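Local coordinates for protein CysE, serine acetyltransferase (Brucella abortus, PDB 4HZD) that probably transfers an acetyl group from acetyl-coenzyme A to L-serine, the step that commits serine to cysteine biosynthesis, at residues V93-V98 against M109-Y114; A43-Q48 against E52-H57. All coordinates share one frame; numbering follows the deposited sequence.

Interaction 1 of 2, residues V93-V98 against M109-Y114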
loop_
_atom_site.group_PDB
_atom_site.type_symbol
_atom_site.label_atom_id
_atom_site.label_comp_id
_atom_site.label_asym_id
_atom_site.label_seq_id
_atom_site.Cartn_x
_atom_site.Cartn_y
_atom_site.Cartn_z
ATOM N N VAL A 93 -14.610 29.652 7.010
ATOM C CA VAL A 93 -15.582 29.842 8.105
ATOM C C VAL A 93 -15.708 28.554 8.959
ATOM O O VAL A 93 -15.825 28.624 10.190
ATOM C CB VAL A 93 -16.950 30.395 7.646
ATOM C CG1 VAL A 93 -16.767 31.756 6.991
ATOM C CG2 VAL A 93 -17.637 29.477 6.669
ATOM N N ASP A 94 -15.636 27.386 8.314
ATOM C CA ASP A 94 -15.674 26.110 9.050
ATOM C C ASP A 94 -14.454 25.954 9.957
ATOM O O ASP A 94 -14.561 25.461 11.087
ATOM C CB ASP A 94 -15.793 24.911 8.096
ATOM C CG ASP A 94 -17.161 24.772 7.462
ATOM O OD1 ASP A 94 -18.146 25.434 7.875
ATOM O OD2 ASP A 94 -17.273 23.975 6.515
ATOM N N ILE A 95 -13.286 26.366 9.458
ATOM C CA ILE A 95 -12.052 26.375 10.246
ATOM C C ILE A 95 -12.156 27.372 11.415
ATOM O O ILE A 95 -11.819 27.047 12.569
ATOM C CB ILE A 95 -10.823 26.715 9.356
ATOM C CG1 ILE A 95 -10.472 25.555 8.415
ATOM C CG2 ILE A 95 -9.606 27.082 10.214
ATOM C CD1 ILE A 95 -9.353 25.929 7.440
ATOM N N GLN A 96 -12.634 28.579 11.098
ATOM C CA GLN A 96 -12.895 29.601 12.108
ATOM C C GLN A 96 -13.899 29.154 13.187
ATOM O O GLN A 96 -13.700 29.474 14.354
ATOM C CB GLN A 96 -13.273 30.962 11.457
ATOM C CG GLN A 96 -13.354 32.124 12.447
ATOM C CD GLN A 96 -11.987 32.668 12.864
ATOM O OE1 GLN A 96 -11.023 32.669 12.092
ATOM N NE2 GLN A 96 -11.904 33.130 14.097
ATOM N N ALA A 97 -14.907 28.349 12.822
ATOM C CA ALA A 97 -15.821 27.754 13.805
ATOM C C ALA A 97 -15.102 26.911 14.854
ATOM O O ALA A 97 -15.390 27.018 16.057
ATOM C CB ALA A 97 -16.902 26.919 13.131
ATOM N N VAL A 98 -14.193 26.048 14.402
ATOM C CA VAL A 98 -13.449 25.210 15.345
ATOM C C VAL A 98 -12.614 26.100 16.245
ATOM O O VAL A 98 -12.581 25.914 17.458
ATOM C CB VAL A 98 -12.496 24.186 14.656
ATOM C CG1 VAL A 98 -11.731 23.386 15.710
ATOM C CG2 VAL A 98 -13.287 23.230 13.768
ATOM N N MET A 109 -4.474 25.264 12.191
ATOM C CA MET A 109 -3.951 24.030 11.556
ATOM C C MET A 109 -4.600 22.749 12.123
ATOM O O MET A 109 -4.644 21.715 11.433
ATOM C CB MET A 109 -2.432 23.965 11.753
ATOM C CG MET A 109 -1.762 22.846 10.972
ATOM S SD MET A 109 0.021 23.072 10.977
ATOM C CE MET A 109 0.609 22.349 12.484
ATOM N N ASP A 110 -5.107 22.820 13.365
ATOM C CA ASP A 110 -5.650 21.627 14.041
ATOM C C ASP A 110 -6.811 20.983 13.265
ATOM O O ASP A 110 -6.760 19.791 13.006
ATOM C CB ASP A 110 -5.985 21.875 15.544
ATOM C CG ASP A 110 -4.750 22.260 16.372
ATOM O OD1 ASP A 110 -3.631 21.831 16.047
ATOM O OD2 ASP A 110 -4.883 23.028 17.334
ATOM N N PRO A 111 -7.861 21.754 12.890
ATOM C CA PRO A 111 -8.883 21.077 12.041
ATOM C C PRO A 111 -8.372 20.578 10.667
ATOM O O PRO A 111 -8.770 19.482 10.201
ATOM C CB PRO A 111 -9.962 22.162 11.829
ATOM C CG PRO A 111 -9.298 23.475 12.238
ATOM C CD PRO A 111 -8.307 23.097 13.307
ATOM N N VAL A 112 -7.539 21.384 10.021
ATOM C CA VAL A 112 -7.034 21.039 8.701
ATOM C C VAL A 112 -6.327 19.684 8.740
ATOM O O VAL A 112 -6.590 18.798 7.895
ATOM C CB VAL A 112 -6.101 22.133 8.168
ATOM C CG1 VAL A 112 -5.453 21.681 6.861
ATOM C CG2 VAL A 112 -6.899 23.418 7.970
ATOM N N LEU A 113 -5.503 19.462 9.757
ATOM C CA LEU A 113 -4.744 18.192 9.742
ATOM C C LEU A 113 -5.413 17.038 10.460
ATOM O O LEU A 113 -5.225 15.900 10.062
ATOM C CB LEU A 113 -3.362 18.384 10.361
ATOM C CG LEU A 113 -2.448 19.349 9.636
ATOM C CD1 LEU A 113 -1.229 19.488 10.544
ATOM C CD2 LEU A 113 -2.079 18.810 8.256
ATOM N N TYR A 114 -6.158 17.338 11.537
ATOM C CA TYR A 114 -6.459 16.318 12.560
ATOM C C TYR A 114 -7.937 15.963 12.756
ATOM O O TYR A 114 -8.292 14.791 12.978
ATOM C CB TYR A 114 -5.766 16.638 13.908
ATOM C CG TYR A 114 -4.276 16.864 13.779
ATOM C CD1 TYR A 114 -3.445 15.887 13.207
ATOM C CD2 TYR A 114 -3.688 18.087 14.173
ATOM C CE1 TYR A 114 -2.080 16.115 13.030
ATOM C CE2 TYR A 114 -2.323 18.309 14.022
ATOM C CZ TYR A 114 -1.517 17.308 13.473
ATOM O OH TYR A 114 -0.168 17.525 13.289
#
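Pro111 turns its pyrrolidine ring toward helix 87-101 and is met there by two residues one helical turn apart, Ile95 and Val98. CG of Pro111 touches CG2 of Ile95 at 4.1 Å, the isoleucine running roughly perpendicular to the proline side chain. Against Val98 the ring lies differently: the two are alongside each other and point opposite ways, with Pro111 CB 4.0 Å from Val98 CG2 while CG1 of the valine approaches the ring's CD. Val98 can set both methyls against the proline because its chi1 of 178° places CG1 opposite the backbone N. The tightest touch is Ile95 CD1 to Val112 CG2, 3.6 Å. Ile95 divides its branches between two partners: CG1, beside the backbone N (chi1 -72°), carries CD1 out to Val112, whereas CG2 stays with Pro111. No hydrogen bond crosses the contact; the two segments meet through apolar side chains alone. The axes approach to 9.2 Å and their directions differ by 117°, which makes this a steeply crossed helix pair within the helical N-terminal domain that serine acetyltransferases carry ahead of their left-handed beta-helix. Further out, Phe118 of helix 116-132 packs on both Ile95 and Pro111, and helix 18-33 adds Ile19 against Ile95 and Ile23 against Val112. The polar groups flanking this apolar patch are engaged outside it. Asp94 forms a salt bridge with Arg125 and accepts a hydrogen bond from the backbone N of Leu164, while Tyr114 reaches Asp137 of a second subunit through its hydroxyl.

Interaction 2 of 2, residues A43-Q48 against E52-H57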
loop_
_atom_site.group_PDB
_atom_site.type_symbol
_atom_site.label_atom_id
_atom_site.label_comp_id
_atom_site.label_asym_id
_atom_site.label_seq_id
_atom_site.Cartn_x
_atom_site.Cartn_y
_atom_site.Cartn_z
ATOM N N ALA A 43 4.199 17.759 2.583
ATOM C CA ALA A 43 3.346 17.257 1.496
ATOM C C ALA A 43 1.918 17.746 1.684
ATOM O O ALA A 43 1.170 17.934 0.696
ATOM C CB ALA A 43 3.380 15.749 1.451
ATOM N N THR A 44 1.513 17.942 2.942
ATOM C CA THR A 44 0.137 18.381 3.134
ATOM C C THR A 44 -0.081 19.897 3.242
ATOM O O THR A 44 -1.133 20.361 2.850
ATOM C CB THR A 44 -0.778 17.511 4.076
ATOM O OG1 THR A 44 -1.594 18.301 4.968
ATOM C CG2 THR A 44 -0.150 16.265 4.647
ATOM N N ILE A 45 0.894 20.634 3.781
ATOM C CA ILE A 45 0.754 22.082 3.921
ATOM C C ILE A 45 1.833 22.826 3.112
ATOM O O ILE A 45 1.512 23.621 2.240
ATOM C CB ILE A 45 0.942 22.517 5.396
ATOM C CG1 ILE A 45 -0.066 21.826 6.350
ATOM C CG2 ILE A 45 0.989 24.036 5.524
ATOM C CD1 ILE A 45 -1.508 22.255 6.195
ATOM N N LEU A 46 3.106 22.606 3.461
ATOM C CA LEU A 46 4.155 23.560 3.058
ATOM C C LEU A 46 4.440 23.577 1.544
ATOM O O LEU A 46 4.728 24.622 0.995
ATOM C CB LEU A 46 5.401 23.408 3.922
ATOM C CG LEU A 46 5.128 23.909 5.348
ATOM C CD1 LEU A 46 6.130 23.383 6.342
ATOM C CD2 LEU A 46 5.080 25.435 5.409
ATOM N N ASN A 47 4.314 22.440 0.871
ATOM C CA ASN A 47 4.451 22.408 -0.586
ATOM C C ASN A 47 3.192 22.890 -1.327
ATOM O O ASN A 47 3.228 22.987 -2.548
ATOM C CB ASN A 47 4.787 20.991 -1.130
ATOM C CG ASN A 47 6.140 20.469 -0.679
ATOM O OD1 ASN A 47 6.986 21.230 -0.239
ATOM N ND2 ASN A 47 6.345 19.152 -0.800
ATOM N N GLN A 48 2.078 23.117 -0.621
ATOM C CA GLN A 48 0.827 23.446 -1.298
ATOM C C GLN A 48 0.805 24.946 -1.558
ATOM O O GLN A 48 1.260 25.729 -0.719
ATOM C CB GLN A 48 -0.385 23.027 -0.440
ATOM C CG GLN A 48 -0.399 21.539 -0.080
ATOM C CD GLN A 48 -0.825 20.653 -1.240
ATOM O OE1 GLN A 48 -1.262 21.145 -2.276
ATOM N NE2 GLN A 48 -0.720 19.342 -1.061
ATOM N N GLU A 52 -6.874 25.735 0.107
ATOM C CA GLU A 52 -7.794 24.815 -0.580
ATOM C C GLU A 52 -7.099 23.527 -0.988
ATOM O O GLU A 52 -7.625 22.420 -0.788
ATOM C CB GLU A 52 -8.379 25.470 -1.831
ATOM C CG GLU A 52 -9.340 26.611 -1.577
ATOM C CD GLU A 52 -8.684 27.993 -1.395
ATOM O OE1 GLU A 52 -7.447 28.146 -1.278
ATOM O OE2 GLU A 52 -9.442 28.970 -1.336
ATOM N N GLU A 53 -5.917 23.671 -1.561
ATOM C CA GLU A 53 -5.133 22.514 -1.984
ATOM C C GLU A 53 -4.621 21.673 -0.816
ATOM O O GLU A 53 -4.636 20.454 -0.909
ATOM C CB GLU A 53 -4.024 22.910 -2.948
ATOM C CG GLU A 53 -4.541 23.152 -4.359
ATOM C CD GLU A 53 -3.521 23.890 -5.205
ATOM O OE1 GLU A 53 -3.044 23.301 -6.194
ATOM O OE2 GLU A 53 -3.175 25.053 -4.858
ATOM N N ALA A 54 -4.209 22.306 0.283
ATOM C CA ALA A 54 -3.864 21.548 1.497
ATOM C C ALA A 54 -5.033 20.683 2.056
ATOM O O ALA A 54 -4.801 19.518 2.459
ATOM C CB ALA A 54 -3.366 22.493 2.593
ATOM N N VAL A 55 -6.226 21.296 2.155
ATOM C CA VAL A 55 -7.463 20.661 2.698
ATOM C C VAL A 55 -7.856 19.521 1.767
ATOM O O VAL A 55 -8.055 18.373 2.227
ATOM C CB VAL A 55 -8.654 21.695 2.885
ATOM C CG1 VAL A 55 -10.015 21.040 3.189
ATOM C CG2 VAL A 55 -8.346 22.700 3.996
ATOM N N MET A 56 -7.912 19.799 0.471
ATOM C CA MET A 56 -8.210 18.721 -0.519
ATOM C C MET A 56 -7.227 17.574 -0.438
ATOM O O MET A 56 -7.646 16.400 -0.463
ATOM C CB MET A 56 -8.251 19.263 -1.956
ATOM C CG MET A 56 -9.354 20.281 -2.136
ATOM S SD MET A 56 -9.548 20.972 -3.785
ATOM C CE MET A 56 -7.855 21.259 -4.260
ATOM N N HIS A 57 -5.931 17.902 -0.332
ATOM C CA HIS A 57 -4.907 16.886 -0.195
ATOM C C HIS A 57 -5.043 16.071 1.083
ATOM O O HIS A 57 -5.045 14.840 1.030
ATOM C CB HIS A 57 -3.517 17.484 -0.281
ATOM C CG HIS A 57 -2.417 16.493 -0.013
ATOM N ND1 HIS A 57 -1.715 15.910 -0.998
ATOM C CD2 HIS A 57 -1.901 16.013 1.166
ATOM C CE1 HIS A 57 -0.788 15.094 -0.476
ATOM N NE2 HIS A 57 -0.905 15.146 0.850
HETATM O O HOH W 1 -1.238 17.564 -3.501
#
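Gln48 bends its side chain over the first turns of helix 51-63, its CG 3.8 Å from CA of Ala54 and its amide between Glu53 and His57. CG lies beside the backbone N, and a further bend at chi2 (-76°) brings OE1 to 3.3 Å from CB of Glu53 while NE2 lies 3.4 Å from CB of His57. The amide and imidazole planes are 51° apart, so the two groups are not stacked. NE2 donates to the carbonyl oxygen of Ala43 at 2.9 Å, and that same oxygen sits over the centre of the His57 ring, 3.5 Å above its plane.

Packing is close along the wider, pi-type turn at residues 43-46. Here Ala54 pushes its methyl against O of Thr44, at 3.1 Å, and receives CD1 of Ile45 from beyond; CB of Thr44 meets CD2 of His57 obliquely. Helices 18-33 and 109-113 cover Ile45. The other side is wetter: a water bridges Gln48 NE2 to ND1 of His57, and the carboxylate of Glu53 turns to Ser50. A third subunit also comes in, Gln75 of that chain donating to O of Ala43 and Asp71 packing on His57.

Helices 38-46 and 51-63 are thus joined at a helical hairpin without a direct hydrogen bond between the segments. The polar link across is water-mediated, from NE2 of Gln48 to ND1 of His57, and O of Thr44, buried with no conventional donor, has the CA-H of Ala54 as a partial, weak compensation.

From the N terminus the chain meets interaction 2 first: residues 43-48 and 52-57 close a short turn between helices 38-46 and 51-63. After helix 70-83, interaction 1 closes the longer connection between helices 87-101 and 109-113. The contacts therefore follow in series and neither nests within nor crosses the other. In space, however, their centres lie about 14 Å apart and they touch directly: Leu113 CD2 packs 3.4 Å from Thr44 OG1, and Val112 CG1 reaches both Ile45 and Val55. Helix 109-113, part of interaction 1, is the go-between that also packs on the early hairpin, joining it to helix 87-101, with helix 18-33 packing against residues of both contacts.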